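Long-range contacts in hydrolase, NUDIX family (PDB 3F6A), which probably hydrolyses a nucleoside diphosphate linked to another moiety, though its substrate is not established: residues F7-F12 with G35-N40; Y125-L130 with M143-L148. All coordinates share one frame; numbering follows the deposited sequence.

Contact 1. Residues F7-F12 with G35-N40; sequences FTVSVF and GHIEVN
The Nudix box begins at Gly35, which joins Val9 in an antiparallel hydrogen-bonded pair between strands 7-15 and 30-36. Val9 N gives its hydrogen to Gly35 O at 3.0 Å, and Gly35 N returns one to Val9 O at 3.1 Å. Gly35, at phi 158° and psi -173°, has a backbone shape in which a side chain would run into the preceding carbonyl oxygen. Next along, Thr8 and His36 form a non-hydrogen-bonded pair with diverging side chains; OG1 of Thr8 turns to Asp100 and Ile99 O on strand 98-106. The Nudix box is a loop-helix-loop; its helix is probably 43-55, and the loop before that helix takes in Ile37. Ile37 N makes only a weak bond, 3.5 Å, to Phe7 O. With CG1 of Ile37 anti to the carbonyl carbon (chi1 -53°), that atom lies 3.6 Å from Phe7 O; the side chain crosses that of Val9 at about a right angle. Its CG1 lies 3.7 Å from Val9 CG1, while its CD1 reaches Phe7 CB at 3.9 Å. Beyond CB the Phe7 ring leads away, meeting Phe7 of the second subunit edge-to-face.

Contact 2. Residues Y125-L130 with M143-L148; sequences YSKEDL and MATEAL
Tyr125, the last residue of strand 122-125, meets helix 138-150 through its backbone: its O lies 3.8 Å from CD1 of Leu148, while its ring leads away from the helix. The same CD1 also touches Ser126 C and lies 3.6 Å from Lys127 N, so one branch of Leu148 packs against three successive residues where the strand gives way to loop. Ser126 itself turns its side chain from the helix and closes a turn with Asp129. Its OG accepts from Asp129 N at 2.9 Å, an ST motif, and gives its hydrogen to Asp129 OD2 at 2.8 Å from above the carboxylate plane. Ser126 N also bonds OD2, at 3.2 Å and from the same face, so this one oxygen is gripped twice. In the Nudix fold, a mixed sheet flanked by helices, this loop lies beside the C-terminal helix 138-150, whose Leu148 and Ala144 also touch Val19 of strand 18-23. Lys127 lays its aliphatic part across Thr145 at about a right angle, with CD 3.8 Å from CG2; its NZ has a long, weak ion pair with Asp149. Leu130 meets the other branch of Thr145 in a van der Waals contact, its CD1 3.3 Å from OG1. With OG1 anti to the carbonyl carbon (chi1 -60°), that hydroxyl is hydrogen-bonded to Leu141 O, one turn back in the helix.

In the fold
Along the chain the two contacts come in series, contact 1 closing before contact 2 opens, and their centres lie 22 Å apart on opposite sides of the chain's centre. The mixed sheet joins them: strand 7-15 pairs with strand 30-36 in contact 1 and with strand 18-23, which in turn pairs with strand 122-125, the strand leading into contact 2. Phe12, at the far end of segment 7-12, packs on segment 143-148, its CZ 3.6 Å from CB of Met143, its CD1 against Ala144 CA and its CB against Ala147 CB. Strand 7-15 thus meets the start of the Nudix box at one end and helix 138-150 further along. Both contacts also touch the second subunit.

Contact 1. Residues F7-F12 with G35-N40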
ATOM      1  N   PHE A   7       7.488  -5.525  -7.655  1.00 26.90           N
ATOM      2  CA  PHE A   7       6.220  -4.868  -7.364  1.00 24.84           C
ATOM      3  C   PHE A   7       5.255  -4.935  -8.535  1.00 24.10           C
ATOM      4  O   PHE A   7       5.608  -4.598  -9.668  1.00 23.88           O
ATOM      5  CB  PHE A   7       6.484  -3.408  -6.983  1.00 24.99           C
ATOM      6  CG  PHE A   7       7.253  -3.252  -5.699  1.00 25.99           C
ATOM      7  CD1 PHE A   7       6.589  -3.094  -4.488  1.00 26.40           C
ATOM      8  CD2 PHE A   7       8.644  -3.288  -5.698  1.00 27.23           C
ATOM      9  CE1 PHE A   7       7.303  -2.984  -3.291  1.00 28.56           C
ATOM     10  CE2 PHE A   7       9.363  -3.180  -4.509  1.00 26.42           C
ATOM     11  CZ  PHE A   7       8.694  -3.024  -3.307  1.00 26.73           C
ATOM     12  N   THR A   8       4.033  -5.369  -8.246  1.00 21.54           N
ATOM     13  CA  THR A   8       2.992  -5.492  -9.252  1.00 18.96           C
ATOM     14  C   THR A   8       1.695  -4.897  -8.707  1.00 19.12           C
ATOM     15  O   THR A   8       1.604  -4.563  -7.525  1.00 18.21           O
ATOM     16  CB  THR A   8       2.723  -6.974  -9.590  1.00 20.52           C
ATOM     17  OG1 THR A   8       2.094  -7.612  -8.470  1.00 19.39           O
ATOM     18  CG2 THR A   8       4.024  -7.705  -9.901  1.00 21.07           C
ATOM     19  N   VAL A   9       0.692  -4.771  -9.572  1.00 17.83           N
ATOM     20  CA  VAL A   9      -0.606  -4.260  -9.154  1.00 18.87           C
ATOM     21  C   VAL A   9      -1.703  -5.190  -9.656  1.00 19.37           C
ATOM     22  O   VAL A   9      -1.497  -5.966 -10.590  1.00 19.27           O
ATOM     23  CB  VAL A   9      -0.880  -2.824  -9.689  1.00 18.74           C
ATOM     24  CG1 VAL A   9       0.183  -1.872  -9.181  1.00 18.52           C
ATOM     25  CG2 VAL A   9      -0.939  -2.816 -11.221  1.00 17.99           C
ATOM     26  N   SER A  10      -2.860  -5.118  -9.011  1.00 19.82           N
ATOM     27  CA  SER A  10      -4.025  -5.912  -9.382  1.00 19.98           C
ATOM     28  C   SER A  10      -5.205  -4.962  -9.287  1.00 19.88           C
ATOM     29  O   SER A  10      -5.228  -4.090  -8.422  1.00 19.99           O
ATOM     30  CB  SER A  10      -4.239  -7.082  -8.409  1.00 19.67           C
ATOM     31  OG  SER A  10      -3.296  -8.111  -8.635  1.00 27.09           O
ATOM     32  N   VAL A  11      -6.177  -5.126 -10.175  1.00 19.18           N
ATOM     33  CA  VAL A  11      -7.347  -4.265 -10.171  1.00 18.76           C
ATOM     34  C   VAL A  11      -8.622  -5.062 -10.376  1.00 17.59           C
ATOM     35  O   VAL A  11      -8.756  -5.784 -11.359  1.00 16.89           O
ATOM     36  CB  VAL A  11      -7.299  -3.218 -11.300  1.00 20.62           C
ATOM     37  CG1 VAL A  11      -8.224  -2.062 -10.963  1.00 23.45           C
ATOM     38  CG2 VAL A  11      -5.884  -2.748 -11.521  1.00 25.05           C
ATOM     39  N   PHE A  12      -9.549  -4.918  -9.442  1.00 17.42           N
ATOM     40  CA  PHE A  12     -10.836  -5.571  -9.521  1.00 18.55           C
ATOM     41  C   PHE A  12     -11.774  -4.484 -10.009  1.00 20.21           C
ATOM     42  O   PHE A  12     -12.036  -3.511  -9.306  1.00 20.24           O
ATOM     43  CB  PHE A  12     -11.240  -6.090  -8.143  1.00 18.94           C
ATOM     44  CG  PHE A  12     -10.506  -7.339  -7.740  1.00 18.24           C
ATOM     45  CD1 PHE A  12     -11.021  -8.591  -8.058  1.00 16.69           C
ATOM     46  CD2 PHE A  12      -9.283  -7.264  -7.078  1.00 17.83           C
ATOM     47  CE1 PHE A  12     -10.332  -9.751  -7.720  1.00 19.96           C
ATOM     48  CE2 PHE A  12      -8.583  -8.425  -6.736  1.00 18.56           C
ATOM     49  CZ  PHE A  12      -9.105  -9.667  -7.057  1.00 18.87           C
ATOM     50  N   GLY A  35      -0.414  -6.375 -13.460  1.00 19.64           N
ATOM     51  CA  GLY A  35       0.889  -6.618 -14.054  1.00 19.30           C
ATOM     52  C   GLY A  35       1.953  -5.788 -13.366  1.00 18.68           C
ATOM     53  O   GLY A  35       1.678  -5.125 -12.367  1.00 17.85           O
ATOM     54  N   HIS A  36       3.163  -5.813 -13.910  1.00 19.27           N
ATOM     55  CA  HIS A  36       4.274  -5.065 -13.342  1.00 22.71           C
ATOM     56  C   HIS A  36       4.070  -3.560 -13.414  1.00 23.74           C
ATOM     57  O   HIS A  36       3.291  -3.053 -14.229  1.00 23.48           O
ATOM     58  CB  HIS A  36       5.586  -5.438 -14.044  1.00 24.81           C
ATOM     59  CG  HIS A  36       5.762  -4.809 -15.394  1.00 30.15           C
ATOM     60  ND1 HIS A  36       4.793  -4.853 -16.375  1.00 31.57           N
ATOM     61  CD2 HIS A  36       6.825  -4.172 -15.944  1.00 29.53           C
ATOM     62  CE1 HIS A  36       5.253  -4.275 -17.471  1.00 29.79           C
ATOM     63  NE2 HIS A  36       6.483  -3.853 -17.236  1.00 32.09           N
ATOM     64  N   ILE A  37       4.770  -2.857 -12.532  1.00 24.21           N
ATOM     65  CA  ILE A  37       4.721  -1.405 -12.474  1.00 24.16           C
ATOM     66  C   ILE A  37       5.971  -0.932 -13.207  1.00 25.89           C
ATOM     67  O   ILE A  37       7.064  -1.448 -12.969  1.00 25.23           O
ATOM     68  CB  ILE A  37       4.797  -0.907 -11.019  1.00 23.53           C
ATOM     69  CG1 ILE A  37       3.726  -1.595 -10.168  1.00 22.14           C
ATOM     70  CG2 ILE A  37       4.617   0.606 -10.975  1.00 19.86           C
ATOM     71  CD1 ILE A  37       3.785  -1.210  -8.691  1.00 18.85           C
ATOM     72  N   GLU A  38       5.834   0.034 -14.106  1.00 26.82           N
ATOM     73  CA  GLU A  38       7.020   0.503 -14.806  1.00 29.44           C
ATOM     74  C   GLU A  38       7.861   1.318 -13.835  1.00 30.31           C
ATOM     75  O   GLU A  38       7.329   1.946 -12.915  1.00 28.23           O
ATOM     76  CB  GLU A  38       6.642   1.360 -16.013  1.00 31.42           C
ATOM     77  CG  GLU A  38       7.768   1.509 -17.034  1.00 34.82           C
ATOM     78  CD  GLU A  38       8.519   2.818 -16.915  1.00 38.75           C
ATOM     79  OE1 GLU A  38       7.869   3.881 -16.996  1.00 43.61           O
ATOM     80  OE2 GLU A  38       9.760   2.786 -16.753  1.00 37.62           O
ATOM     81  N   VAL A  39       9.175   1.291 -14.019  1.00 31.45           N
ATOM     82  CA  VAL A  39      10.045   2.059 -13.150  1.00 34.30           C
ATOM     83  C   VAL A  39       9.628   3.501 -13.421  1.00 35.72           C
ATOM     84  O   VAL A  39       9.283   3.850 -14.547  1.00 38.03           O
ATOM     85  CB  VAL A  39      11.550   1.824 -13.491  1.00 35.18           C
ATOM     86  CG1 VAL A  39      11.930   2.548 -14.771  1.00 34.65           C
ATOM     87  CG2 VAL A  39      12.424   2.271 -12.333  1.00 36.70           C
ATOM     88  N   ASN A  40       9.616   4.328 -12.389  1.00 35.99           N
ATOM     89  CA  ASN A  40       9.213   5.720 -12.552  1.00 36.33           C
ATOM     90  C   ASN A  40       7.722   5.832 -12.894  1.00 34.29           C
ATOM     91  O   ASN A  40       7.282   6.824 -13.478  1.00 36.03           O
ATOM     92  CB  ASN A  40      10.052   6.399 -13.641  1.00 39.37           C
ATOM     93  CG  ASN A  40      10.003   7.912 -13.554  1.00 43.42           C
ATOM     94  OD1 ASN A  40      10.306   8.492 -12.511  1.00 47.60           O
ATOM     95  ND2 ASN A  40       9.631   8.561 -14.653  1.00 43.99           N
TER

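Contact 2. Residues Y125-L130 with M143-L148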
ATOM      1  N   TYR A 125     -18.552 -11.395 -13.328  1.00 27.82           N
ATOM      2  CA  TYR A 125     -19.177 -12.249 -12.326  1.00 27.37           C
ATOM      3  C   TYR A 125     -20.070 -11.513 -11.343  1.00 27.99           C
ATOM      4  O   TYR A 125     -19.722 -10.442 -10.839  1.00 28.52           O
ATOM      5  CB  TYR A 125     -18.102 -12.992 -11.532  1.00 26.30           C
ATOM      6  CG  TYR A 125     -17.233 -13.903 -12.358  1.00 26.16           C
ATOM      7  CD1 TYR A 125     -17.439 -15.282 -12.358  1.00 24.68           C
ATOM      8  CD2 TYR A 125     -16.189 -13.389 -13.130  1.00 24.43           C
ATOM      9  CE1 TYR A 125     -16.632 -16.125 -13.105  1.00 25.30           C
ATOM     10  CE2 TYR A 125     -15.382 -14.218 -13.880  1.00 23.23           C
ATOM     11  CZ  TYR A 125     -15.603 -15.585 -13.863  1.00 24.64           C
ATOM     12  OH  TYR A 125     -14.794 -16.411 -14.604  1.00 23.38           O
ATOM     13  N   SER A 126     -21.223 -12.109 -11.070  1.00 28.99           N
ATOM     14  CA  SER A 126     -22.176 -11.556 -10.121  1.00 30.74           C
ATOM     15  C   SER A 126     -21.749 -12.077  -8.756  1.00 32.55           C
ATOM     16  O   SER A 126     -20.958 -13.017  -8.667  1.00 28.67           O
ATOM     17  CB  SER A 126     -23.581 -12.068 -10.427  1.00 31.97           C
ATOM     18  OG  SER A 126     -23.620 -13.479 -10.288  1.00 31.50           O
ATOM     19  N   LYS A 127     -22.267 -11.477  -7.690  1.00 35.87           N
ATOM     20  CA  LYS A 127     -21.909 -11.944  -6.360  1.00 40.36           C
ATOM     21  C   LYS A 127     -22.360 -13.399  -6.252  1.00 42.55           C
ATOM     22  O   LYS A 127     -21.787 -14.183  -5.498  1.00 43.98           O
ATOM     23  CB  LYS A 127     -22.578 -11.081  -5.280  1.00 41.10           C
ATOM     24  CG  LYS A 127     -22.269 -11.525  -3.855  1.00 42.04           C
ATOM     25  CD  LYS A 127     -21.852 -10.366  -2.947  1.00 42.47           C
ATOM     26  CE  LYS A 127     -22.954  -9.330  -2.759  1.00 43.77           C
ATOM     27  NZ  LYS A 127     -23.158  -8.460  -3.954  1.00 44.03           N
ATOM     28  N   GLU A 128     -23.380 -13.756  -7.030  1.00 45.02           N
ATOM     29  CA  GLU A 128     -23.894 -15.120  -7.032  1.00 47.43           C
ATOM     30  C   GLU A 128     -22.895 -16.067  -7.689  1.00 49.04           C
ATOM     31  O   GLU A 128     -22.638 -17.159  -7.177  1.00 49.28           O
ATOM     32  CB  GLU A 128     -25.239 -15.192  -7.760  1.00 48.08           C
ATOM     33  CG  GLU A 128     -26.359 -14.420  -7.075  1.00 50.01           C
ATOM     34  CD  GLU A 128     -27.741 -14.892  -7.497  1.00 51.45           C
ATOM     35  OE1 GLU A 128     -28.050 -14.841  -8.707  1.00 51.63           O
ATOM     36  OE2 GLU A 128     -28.519 -15.319  -6.617  1.00 52.78           O
ATOM     37  N   ASP A 129     -22.336 -15.656  -8.825  1.00 50.56           N
ATOM     38  CA  ASP A 129     -21.347 -16.483  -9.509  1.00 52.75           C
ATOM     39  C   ASP A 129     -20.075 -16.460  -8.672  1.00 54.54           C
ATOM     40  O   ASP A 129     -19.010 -16.069  -9.147  1.00 55.30           O
ATOM     41  CB  ASP A 129     -21.042 -15.938 -10.906  1.00 52.45           C
ATOM     42  CG  ASP A 129     -22.280 -15.803 -11.765  1.00 52.65           C
ATOM     43  OD1 ASP A 129     -23.112 -16.736 -11.757  1.00 51.52           O
ATOM     44  OD2 ASP A 129     -22.415 -14.769 -12.454  1.00 52.90           O
ATOM     45  N   LEU A 130     -20.203 -16.869  -7.415  1.00 56.49           N
ATOM     46  CA  LEU A 130     -19.077 -16.893  -6.495  1.00 57.55           C
ATOM     47  C   LEU A 130     -18.590 -18.333  -6.367  1.00 58.16           C
ATOM     48  O   LEU A 130     -17.666 -18.750  -7.069  1.00 57.89           O
ATOM     49  CB  LEU A 130     -19.517 -16.349  -5.129  1.00 57.95           C
ATOM     50  CG  LEU A 130     -18.464 -15.737  -4.195  1.00 58.15           C
ATOM     51  CD1 LEU A 130     -19.161 -15.033  -3.039  1.00 56.16           C
ATOM     52  CD2 LEU A 130     -17.515 -16.813  -3.688  1.00 57.83           C
HETATM   53  N   MSE A 143     -11.754 -11.155  -2.675  1.00 21.50           N
HETATM   54  CA  MSE A 143     -11.551  -9.767  -3.071  1.00 21.03           C
HETATM   55  C   MSE A 143     -12.552  -9.289  -4.114  1.00 19.39           C
HETATM   56  O   MSE A 143     -12.970  -8.131  -4.096  1.00 20.20           O
HETATM   57  CB  MSE A 143     -10.117  -9.562  -3.560  1.00 22.30           C
HETATM   58  CG  MSE A 143      -9.090  -9.748  -2.437  1.00 23.20           C
HETATM   59 SE   MSE A 143      -7.287  -9.249  -2.888  1.00 33.46          SE
HETATM   60  CE  MSE A 143      -6.834 -10.759  -3.971  1.00 25.44           C
ATOM     61  N   ALA A 144     -12.958 -10.178  -5.008  1.00 19.50           N
ATOM     62  CA  ALA A 144     -13.929  -9.819  -6.035  1.00 19.20           C
ATOM     63  C   ALA A 144     -15.257  -9.510  -5.349  1.00 21.42           C
ATOM     64  O   ALA A 144     -15.992  -8.611  -5.755  1.00 20.26           O
ATOM     65  CB  ALA A 144     -14.091 -10.970  -7.030  1.00 20.05           C
ATOM     66  N   THR A 145     -15.546 -10.258  -4.288  1.00 21.70           N
ATOM     67  CA  THR A 145     -16.773 -10.066  -3.527  1.00 21.42           C
ATOM     68  C   THR A 145     -16.701  -8.761  -2.741  1.00 21.44           C
ATOM     69  O   THR A 145     -17.687  -8.027  -2.658  1.00 19.91           O
ATOM     70  CB  THR A 145     -17.007 -11.243  -2.569  1.00 21.07           C
ATOM     71  OG1 THR A 145     -17.103 -12.452  -3.331  1.00 22.58           O
ATOM     72  CG2 THR A 145     -18.290 -11.049  -1.776  1.00 22.97           C
ATOM     73  N   GLU A 146     -15.536  -8.468  -2.167  1.00 19.28           N
ATOM     74  CA  GLU A 146     -15.375  -7.225  -1.427  1.00 19.05           C
ATOM     75  C   GLU A 146     -15.545  -6.063  -2.399  1.00 18.10           C
ATOM     76  O   GLU A 146     -16.195  -5.070  -2.087  1.00 16.81           O
ATOM     77  CB  GLU A 146     -13.988  -7.129  -0.788  1.00 20.56           C
ATOM     78  CG  GLU A 146     -13.661  -8.218   0.212  1.00 22.79           C
ATOM     79  CD  GLU A 146     -12.344  -7.962   0.914  1.00 24.04           C
ATOM     80  OE1 GLU A 146     -11.513  -7.202   0.361  1.00 25.50           O
ATOM     81  OE2 GLU A 146     -12.134  -8.525   2.010  1.00 23.41           O
ATOM     82  N   ALA A 147     -14.948  -6.191  -3.581  1.00 19.09           N
ATOM     83  CA  ALA A 147     -15.049  -5.139  -4.593  1.00 21.10           C
ATOM     84  C   ALA A 147     -16.521  -4.880  -4.910  1.00 21.44           C
ATOM     85  O   ALA A 147     -16.952  -3.731  -4.998  1.00 22.11           O
ATOM     86  CB  ALA A 147     -14.289  -5.544  -5.865  1.00 18.54           C
ATOM     87  N   LEU A 148     -17.291  -5.953  -5.076  1.00 23.47           N
ATOM     88  CA  LEU A 148     -18.715  -5.826  -5.368  1.00 24.63           C
ATOM     89  C   LEU A 148     -19.474  -5.195  -4.204  1.00 25.35           C
ATOM     90  O   LEU A 148     -20.284  -4.290  -4.407  1.00 25.20           O
ATOM     91  CB  LEU A 148     -19.319  -7.196  -5.703  1.00 24.90           C
ATOM     92  CG  LEU A 148     -19.058  -7.720  -7.118  1.00 22.07           C
ATOM     93  CD1 LEU A 148     -19.469  -9.182  -7.231  1.00 23.90           C
ATOM     94  CD2 LEU A 148     -19.823  -6.872  -8.116  1.00 22.78           C
TER